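Long-range contacts in 6-phosphogluconate dehydratase (Shewanella oneidensis, PDB 2GP4), which probably catalyses the dehydration of 6-phosphogluconate to 2-keto-3-deoxy-6-phosphogluconate in the Entner-Doudoroff pathway, and is seen here as the apo form without its iron-sulfur cluster: residues Ser23-Val28 with Ala383-Glu388; Gly310-Leu315 with Asp348-Leu353; Ala466-Ile471 with Ala556-Gly561. All blocks are in the same frame, centred on the assembly; numbering follows the deposited sequence.

The chain starts with helix 23-51, whose first turn forms one side of interaction 1. The other side, 383-388, comes 355 residues later, so this contact closes a long loop. Interaction 2 falls within that loop: 310-315, on helix 304-316, meets 348-353 after a short helical excursion. The two contacts adjoin, with centres about 11 Å apart, and Leu385 and Leu386 of interaction 1 touch Pro351 and Val312 of interaction 2. Together they tie the N-terminal helix to the helical core. Interaction 3 follows in series and closes a separate loop of 84 residues. It joins 466-471 to 556-561 within the C-terminal beta domain, its centre about 34 Å from that of interaction 2.

Interaction 1 of 3, residues Ser23-Val28 with Ala383-Glu388; sequences SVVQSV and AGLLHE
Val25, on the first turn of helix 23-51, packs against Leu385 and His387 in the loop that follows helix 372-383. The apolar part is a two-branched grip. CG2 of Val25 meets CD2 of Leu385 at 3.8 Å, and the two side chains cross at about a right angle. The other branch, Val25 CG1, is anti to the backbone N (chi1 -176°). This turns it to the loop backbone, where it lies 3.9 Å from Leu385 O. The same methyl is 4.1 Å from His387 NE2, approaching the ring obliquely.

The polar groups make no hydrogen bond between the two segments. The amide end of Gln26 lies by the CE1 edge of the His387 imidazole, with the two planes 61° apart. The ring is held from just outside the segments: His387 NE2 is hydrogen-bonded to Thr29 OG1, and that hydroxyl is also bonded to Val25 O. Thr29 therefore links the imidazole to the turn of helix that carries Val25. At the other end of the residue, His387 N is bonded to Asn309 OD1, so the histidine is fixed at both backbone and ring.

Gly384 is the first residue after helix 372-383. It has a positive phi of 77° and ends the helix in a Schellman motif, and its backbone is bonded to that of His22.

The contact is largely buried and lies where several helices converge. Val25 also rests on Val308 of helix 304-316 and on Leu346 of helix 340-347. Leu386 points away from helix 23-51 and packs on Ile377, Leu380 and Leu381 of helix 372-383. The start of the N-terminal helix thus rests on helices 304-316 and 340-347, and the loop 383-388 joins it to helix 372-383.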
loop_
_atom_site.group_PDB
_atom_site.type_symbol
_atom_site.label_atom_id
_atom_site.label_comp_id
_atom_site.label_asym_id
_atom_site.label_seq_id
_atom_site.Cartn_x
_atom_site.Cartn_y
_atom_site.Cartn_z
ATOM N N SER A 23 2.406 -20.150 -12.205
ATOM C CA SER A 23 2.789 -19.640 -13.533
ATOM C C SER A 23 2.537 -18.139 -13.743
ATOM O O SER A 23 3.325 -17.472 -14.401
ATOM C CB SER A 23 2.137 -20.469 -14.650
ATOM O OG SER A 23 0.736 -20.251 -14.716
ATOM N N VAL A 24 1.453 -17.616 -13.172
ATOM C CA VAL A 24 1.112 -16.198 -13.299
ATOM C C VAL A 24 2.070 -15.289 -12.530
ATOM O O VAL A 24 2.482 -14.243 -13.034
ATOM C CB VAL A 24 -0.327 -15.906 -12.838
ATOM C CG1 VAL A 24 -0.581 -14.396 -12.797
ATOM C CG2 VAL A 24 -1.325 -16.595 -13.753
ATOM N N VAL A 25 2.399 -15.682 -11.305
ATOM C CA VAL A 25 3.332 -14.936 -10.476
ATOM C C VAL A 25 4.735 -15.008 -11.074
ATOM O O VAL A 25 5.465 -14.022 -11.062
ATOM C CB VAL A 25 3.348 -15.456 -9.016
ATOM C CG1 VAL A 25 4.240 -14.593 -8.163
ATOM C CG2 VAL A 25 1.943 -15.487 -8.440
ATOM N N GLN A 26 5.108 -16.169 -11.603
ATOM C CA GLN A 26 6.409 -16.307 -12.253
ATOM C C GLN A 26 6.481 -15.438 -13.507
ATOM O O GLN A 26 7.489 -14.769 -13.744
ATOM C CB GLN A 26 6.728 -17.770 -12.577
ATOM C CG GLN A 26 8.179 -18.006 -13.022
ATOM C CD GLN A 26 9.213 -17.534 -11.998
ATOM O OE1 GLN A 26 9.767 -16.436 -12.117
ATOM N NE2 GLN A 26 9.469 -18.361 -10.985
ATOM N N SER A 27 5.396 -15.441 -14.279
ATOM C CA SER A 27 5.300 -14.666 -15.508
ATOM C C SER A 27 5.412 -13.160 -15.259
ATOM O O SER A 27 6.156 -12.466 -15.954
ATOM C CB SER A 27 3.986 -14.974 -16.228
ATOM O OG SER A 27 3.817 -14.133 -17.351
ATOM N N VAL A 28 4.663 -12.670 -14.276
ATOM C CA VAL A 28 4.617 -11.250 -13.966
ATOM C C VAL A 28 5.956 -10.785 -13.389
ATOM O O VAL A 28 6.434 -9.708 -13.730
ATOM C CB VAL A 28 3.424 -10.911 -13.026
ATOM C CG1 VAL A 28 3.481 -9.458 -12.536
ATOM C CG2 VAL A 28 2.109 -11.160 -13.745
ATOM N N ALA A 383 1.609 -22.594 -1.859
ATOM C CA ALA A 383 0.875 -22.511 -3.123
ATOM C C ALA A 383 1.744 -22.052 -4.297
ATOM O O ALA A 383 1.319 -22.111 -5.452
ATOM C CB ALA A 383 -0.350 -21.611 -2.972
ATOM N N GLY A 384 2.960 -21.606 -3.998
ATOM C CA GLY A 384 3.842 -21.038 -5.009
ATOM C C GLY A 384 3.439 -19.618 -5.353
ATOM O O GLY A 384 3.658 -19.157 -6.475
ATOM N N LEU A 385 2.847 -18.920 -4.386
ATOM C CA LEU A 385 2.403 -17.545 -4.603
ATOM C C LEU A 385 3.390 -16.503 -4.069
ATOM O O LEU A 385 3.313 -15.325 -4.436
ATOM C CB LEU A 385 0.980 -17.328 -4.063
ATOM C CG LEU A 385 -0.112 -18.126 -4.792
ATOM C CD1 LEU A 385 -1.404 -18.154 -4.005
ATOM C CD2 LEU A 385 -0.345 -17.630 -6.223
ATOM N N LEU A 386 4.314 -16.941 -3.217
ATOM C CA LEU A 386 5.423 -16.098 -2.780
ATOM C C LEU A 386 6.743 -16.722 -3.176
ATOM O O LEU A 386 6.928 -17.932 -3.033
ATOM C CB LEU A 386 5.414 -15.902 -1.259
ATOM C CG LEU A 386 4.322 -15.073 -0.587
ATOM C CD1 LEU A 386 4.378 -15.262 0.923
ATOM C CD2 LEU A 386 4.460 -13.613 -0.959
ATOM N N HIS A 387 7.662 -15.895 -3.664
ATOM C CA HIS A 387 9.036 -16.331 -3.917
ATOM C C HIS A 387 9.732 -16.639 -2.597
ATOM O O HIS A 387 9.781 -15.791 -1.709
ATOM C CB HIS A 387 9.809 -15.249 -4.677
ATOM C CG HIS A 387 9.278 -14.973 -6.050
ATOM N ND1 HIS A 387 9.532 -15.797 -7.127
ATOM C CD2 HIS A 387 8.516 -13.960 -6.525
ATOM C CE1 HIS A 387 8.949 -15.305 -8.205
ATOM N NE2 HIS A 387 8.328 -14.188 -7.868
ATOM N N GLU A 388 10.262 -17.853 -2.470
ATOM C CA GLU A 388 10.956 -18.281 -1.256
ATOM C C GLU A 388 12.431 -17.907 -1.279
ATOM O O GLU A 388 13.044 -17.673 -0.229
ATOM C CB GLU A 388 10.834 -19.794 -1.067
ATOM C CG GLU A 388 11.161 -20.239 0.357
ATOM C CD GLU A 388 11.528 -21.700 0.461
ATOM O OE1 GLU A 388 10.713 -22.562 0.043
ATOM O OE2 GLU A 388 12.629 -21.987 0.982
#

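Interaction 2 of 3, residues Gly310-Leu315 with Asp348-Leu353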
loop_
_atom_site.group_PDB
_atom_site.type_symbol
_atom_site.label_atom_id
_atom_site.label_comp_id
_atom_site.label_asym_id
_atom_site.label_seq_id
_atom_site.Cartn_x
_atom_site.Cartn_y
_atom_site.Cartn_z
ATOM N N GLY A 310 5.435 -8.507 -1.918
ATOM C CA GLY A 310 4.705 -7.455 -1.226
ATOM C C GLY A 310 3.346 -7.235 -1.841
ATOM O O GLY A 310 2.363 -7.044 -1.127
ATOM N N ILE A 311 3.284 -7.274 -3.169
ATOM C CA ILE A 311 2.026 -7.100 -3.883
ATOM C C ILE A 311 1.049 -8.246 -3.606
ATOM O O ILE A 311 -0.131 -7.998 -3.341
ATOM C CB ILE A 311 2.239 -6.927 -5.403
ATOM C CG1 ILE A 311 3.041 -5.654 -5.695
ATOM C CG2 ILE A 311 0.891 -6.897 -6.135
ATOM C CD1 ILE A 311 3.417 -5.475 -7.185
ATOM N N VAL A 312 1.526 -9.493 -3.663
ATOM C CA VAL A 312 0.617 -10.635 -3.458
ATOM C C VAL A 312 0.066 -10.670 -2.019
ATOM O O VAL A 312 -1.096 -11.023 -1.805
ATOM C CB VAL A 312 1.195 -12.030 -3.921
ATOM C CG1 VAL A 312 2.115 -11.896 -5.134
ATOM C CG2 VAL A 312 1.891 -12.741 -2.802
ATOM N N ALA A 313 0.896 -10.273 -1.055
ATOM C CA ALA A 313 0.479 -10.165 0.342
ATOM C C ALA A 313 -0.543 -9.047 0.525
ATOM O O ALA A 313 -1.506 -9.200 1.275
ATOM C CB ALA A 313 1.669 -9.924 1.228
ATOM N N LEU A 314 -0.311 -7.925 -0.154
ATOM C CA LEU A 314 -1.292 -6.847 -0.238
ATOM C C LEU A 314 -2.626 -7.351 -0.792
ATOM O O LEU A 314 -3.686 -6.985 -0.285
ATOM C CB LEU A 314 -0.745 -5.710 -1.104
ATOM C CG LEU A 314 -1.472 -4.368 -1.253
ATOM C CD1 LEU A 314 -2.545 -4.397 -2.344
ATOM C CD2 LEU A 314 -2.029 -3.866 0.075
ATOM N N LEU A 315 -2.561 -8.201 -1.816
ATOM C CA LEU A 315 -3.757 -8.766 -2.446
ATOM C C LEU A 315 -4.443 -9.834 -1.588
ATOM O O LEU A 315 -5.666 -9.828 -1.453
ATOM C CB LEU A 315 -3.427 -9.313 -3.842
ATOM C CG LEU A 315 -3.074 -8.291 -4.936
ATOM C CD1 LEU A 315 -2.286 -8.946 -6.062
ATOM C CD2 LEU A 315 -4.324 -7.592 -5.483
ATOM N N ASP A 348 -5.662 -11.756 -10.265
ATOM C CA ASP A 348 -6.367 -12.917 -10.807
ATOM C C ASP A 348 -5.868 -14.251 -10.258
ATOM O O ASP A 348 -6.616 -15.230 -10.242
ATOM C CB ASP A 348 -6.281 -12.930 -12.334
ATOM C CG ASP A 348 -7.133 -11.864 -12.978
ATOM O OD1 ASP A 348 -8.005 -11.270 -12.304
ATOM O OD2 ASP A 348 -6.935 -11.620 -14.180
ATOM N N ALA A 349 -4.614 -14.287 -9.812
ATOM C CA ALA A 349 -4.026 -15.517 -9.278
ATOM C C ALA A 349 -3.960 -15.574 -7.744
ATOM O O ALA A 349 -3.769 -16.644 -7.172
ATOM C CB ALA A 349 -2.648 -15.743 -9.874
ATOM N N VAL A 350 -4.114 -14.431 -7.080
ATOM C CA VAL A 350 -3.943 -14.379 -5.628
ATOM C C VAL A 350 -5.290 -14.425 -4.902
ATOM O O VAL A 350 -6.092 -13.508 -5.034
ATOM C CB VAL A 350 -3.128 -13.134 -5.179
ATOM C CG1 VAL A 350 -2.936 -13.125 -3.663
ATOM C CG2 VAL A 350 -1.779 -13.095 -5.879
ATOM N N PRO A 351 -5.533 -15.493 -4.121
ATOM C CA PRO A 351 -6.791 -15.570 -3.377
ATOM C C PRO A 351 -6.854 -14.540 -2.248
ATOM O O PRO A 351 -5.809 -14.084 -1.764
ATOM C CB PRO A 351 -6.771 -16.990 -2.794
ATOM C CG PRO A 351 -5.321 -17.333 -2.695
ATOM C CD PRO A 351 -4.671 -16.664 -3.877
ATOM N N LEU A 352 -8.071 -14.172 -1.856
ATOM C CA LEU A 352 -8.284 -13.373 -0.661
ATOM C C LEU A 352 -8.318 -14.300 0.553
ATOM O O LEU A 352 -9.112 -15.241 0.607
ATOM C CB LEU A 352 -9.576 -12.555 -0.762
ATOM C CG LEU A 352 -9.907 -11.652 0.428
ATOM C CD1 LEU A 352 -8.899 -10.486 0.546
ATOM C CD2 LEU A 352 -11.343 -11.139 0.345
ATOM N N LEU A 353 -7.453 -14.013 1.522
ATOM C CA LEU A 353 -7.212 -14.896 2.656
ATOM C C LEU A 353 -7.541 -14.270 4.019
ATOM O O LEU A 353 -7.620 -14.977 5.021
ATOM C CB LEU A 353 -5.750 -15.359 2.630
ATOM C CG LEU A 353 -5.374 -16.744 2.078
ATOM C CD1 LEU A 353 -6.275 -17.240 0.946
ATOM C CD2 LEU A 353 -3.896 -16.788 1.680
#
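Val350 sets its two methyls against one face of helix 304-316, between Val312 and Leu315. All the contacts are apolar or van der Waals. Val350 CG2 reaches CB of Val312 at 3.7 Å. Val350 CG1, anti to the backbone N (chi1 -179°), instead lies on the helix backbone, 3.4 Å from Val312 O. Val350 CG1 is also 3.8 Å from Leu315 CB, so one methyl sits in the angle between a carbonyl and the next turn's side chain. Val350 crosses both Val312 and Leu315 at about a right angle. Further along the loop, CD1 of Leu352 comes to 3.9 Å from Leu315 O.

With an alanine at Val350 both methyls that reach the helix are gone, which is likely to open a gap beside Val312 and Leu315.

Backbone bonds beyond the segments fix the loop: Leu353 pairs with Ala316 and Thr428, and Leu352 with Gln435. Helix 340-347 covers Leu315 through Leu346 and Ser347. Val312 and Pro351 face Leu386 and Leu385 of the neighbouring loop, and Leu353 packs on helix 372-383. The contact thus lies between helix 304-316, the end of helix 340-347 and helix 372-383.

Interaction 3 of 3, residues Ala466-Ile471 with Ala556-Gly561; sequences APAVVI and AKVQDG
Asp560 and Gly561 bond to the edge of strand 463-471 at Ala468 and Val470. Gly561 N donates to Ala468 O at 3.1 Å. Val470 N donates to Asp560 OD1, also at 3.1 Å, in a nearly straight bond of 172°. The oxygen is met on its syn side, with the donor 33° out of the carboxylate plane. Asp560 CG is anti to the carbonyl carbon (chi1 -63°), which brings OD1 to the strand. Ala468 O has a further CA-H...O contact from Asp560 CA at 3.5 Å.

Next to these bonds is a small apolar patch. Val558 CG1 touches CB of Ala468 at 3.8 Å and CG2 of Val470 at 4.0 Å. At the other end, Pro467 CB lies 3.5 Å from Gly561 O.

Farther out, Gln559 N is bonded to Asp562 OD2, a link within the loop. Val558 and Ala468 both pack on Ile564 of strand 563-567. On its other edge the strand is bonded to 490-494 through Pro467, Val469 and Ile471.

The loop leads into strand 563-567, which pairs antiparallel with 463-471. Just before that strand, Gly561 N and the Asp560 carboxylate continue the bonding along 463-471, one through the backbone and one through a side chain, in the mixed beta-sheet of the C-terminal domain.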
loop_
_atom_site.group_PDB
_atom_site.type_symbol
_atom_site.label_atom_id
_atom_site.label_comp_id
_atom_site.label_asym_id
_atom_site.label_seq_id
_atom_site.Cartn_x
_atom_site.Cartn_y
_atom_site.Cartn_z
ATOM N N ALA A 466 -24.270 4.576 -17.759
ATOM C CA ALA A 466 -25.200 5.580 -17.258
ATOM C C ALA A 466 -24.726 7.006 -17.572
ATOM O O ALA A 466 -23.525 7.231 -17.725
ATOM C CB ALA A 466 -25.379 5.403 -15.763
ATOM N N PRO A 467 -25.671 7.966 -17.688
ATOM C CA PRO A 467 -25.316 9.379 -17.877
ATOM C C PRO A 467 -24.428 9.928 -16.752
ATOM O O PRO A 467 -24.515 9.466 -15.607
ATOM C CB PRO A 467 -26.679 10.088 -17.888
ATOM C CG PRO A 467 -27.641 9.109 -17.275
ATOM C CD PRO A 467 -27.135 7.773 -17.677
ATOM N N ALA A 468 -23.586 10.902 -17.083
ATOM C CA ALA A 468 -22.603 11.433 -16.139
ATOM C C ALA A 468 -23.158 12.547 -15.268
ATOM O O ALA A 468 -24.058 13.289 -15.681
ATOM C CB ALA A 468 -21.363 11.920 -16.870
ATOM N N VAL A 469 -22.604 12.644 -14.060
ATOM C CA VAL A 469 -22.876 13.735 -13.132
ATOM C C VAL A 469 -21.525 14.273 -12.633
ATOM O O VAL A 469 -20.827 13.611 -11.865
ATOM C CB VAL A 469 -23.789 13.270 -11.957
ATOM C CG1 VAL A 469 -23.855 14.329 -10.870
ATOM C CG2 VAL A 469 -25.200 12.939 -12.468
ATOM N N VAL A 470 -21.165 15.469 -13.089
ATOM C CA VAL A 470 -19.822 16.020 -12.887
ATOM C C VAL A 470 -19.762 17.018 -11.737
ATOM O O VAL A 470 -20.553 17.957 -11.680
ATOM C CB VAL A 470 -19.271 16.697 -14.185
ATOM C CG1 VAL A 470 -17.802 17.068 -14.022
ATOM C CG2 VAL A 470 -19.443 15.788 -15.397
ATOM N N ILE A 471 -18.822 16.796 -10.820
ATOM C CA ILE A 471 -18.478 17.767 -9.775
ATOM C C ILE A 471 -16.958 17.831 -9.601
ATOM O O ILE A 471 -16.257 16.871 -9.913
ATOM C CB ILE A 471 -19.177 17.465 -8.420
ATOM C CG1 ILE A 471 -18.986 16.000 -8.014
ATOM C CG2 ILE A 471 -20.665 17.807 -8.501
ATOM C CD1 ILE A 471 -19.278 15.717 -6.548
ATOM N N ALA A 556 -11.760 15.791 -17.856
ATOM C CA ALA A 556 -11.968 17.240 -17.809
ATOM C C ALA A 556 -13.012 17.730 -18.814
ATOM O O ALA A 556 -13.629 18.777 -18.610
ATOM C CB ALA A 556 -10.638 17.980 -18.020
ATOM N N LYS A 557 -13.210 16.972 -19.888
ATOM C CA LYS A 557 -14.166 17.341 -20.940
ATOM C C LYS A 557 -15.561 16.744 -20.758
ATOM O O LYS A 557 -16.518 17.192 -21.404
ATOM C CB LYS A 557 -13.613 16.994 -22.324
ATOM C CG LYS A 557 -12.577 17.993 -22.834
ATOM C CD LYS A 557 -12.151 17.685 -24.255
ATOM C CE LYS A 557 -11.129 18.699 -24.748
ATOM N NZ LYS A 557 -10.801 18.482 -26.182
ATOM N N VAL A 558 -15.672 15.743 -19.880
ATOM C CA VAL A 558 -16.952 15.087 -19.593
ATOM C C VAL A 558 -18.002 16.129 -19.191
ATOM O O VAL A 558 -17.720 17.031 -18.402
ATOM C CB VAL A 558 -16.819 14.017 -18.481
ATOM C CG1 VAL A 558 -18.140 13.276 -18.278
ATOM C CG2 VAL A 558 -15.720 13.022 -18.807
ATOM N N GLN A 559 -19.199 16.011 -19.756
ATOM C CA GLN A 559 -20.300 16.918 -19.446
ATOM C C GLN A 559 -21.455 16.119 -18.869
ATOM O O GLN A 559 -21.548 14.917 -19.102
ATOM C CB GLN A 559 -20.750 17.673 -20.706
ATOM C CG GLN A 559 -19.711 18.648 -21.257
ATOM C CD GLN A 559 -20.139 19.351 -22.546
ATOM O OE1 GLN A 559 -21.275 19.212 -23.015
ATOM N NE2 GLN A 559 -19.220 20.126 -23.119
ATOM N N ASP A 560 -22.328 16.779 -18.111
ATOM C CA ASP A 560 -23.527 16.130 -17.592
ATOM C C ASP A 560 -24.329 15.518 -18.736
ATOM O O ASP A 560 -24.535 16.152 -19.777
ATOM C CB ASP A 560 -24.395 17.124 -16.818
ATOM C CG ASP A 560 -23.692 17.688 -15.597
ATOM O OD1 ASP A 560 -23.440 16.920 -14.638
ATOM O OD2 ASP A 560 -23.401 18.907 -15.594
ATOM N N GLY A 561 -24.756 14.276 -18.548
ATOM C CA GLY A 561 -25.582 13.594 -19.539
ATOM C C GLY A 561 -24.816 12.577 -20.359
ATOM O O GLY A 561 -25.372 11.544 -20.731
#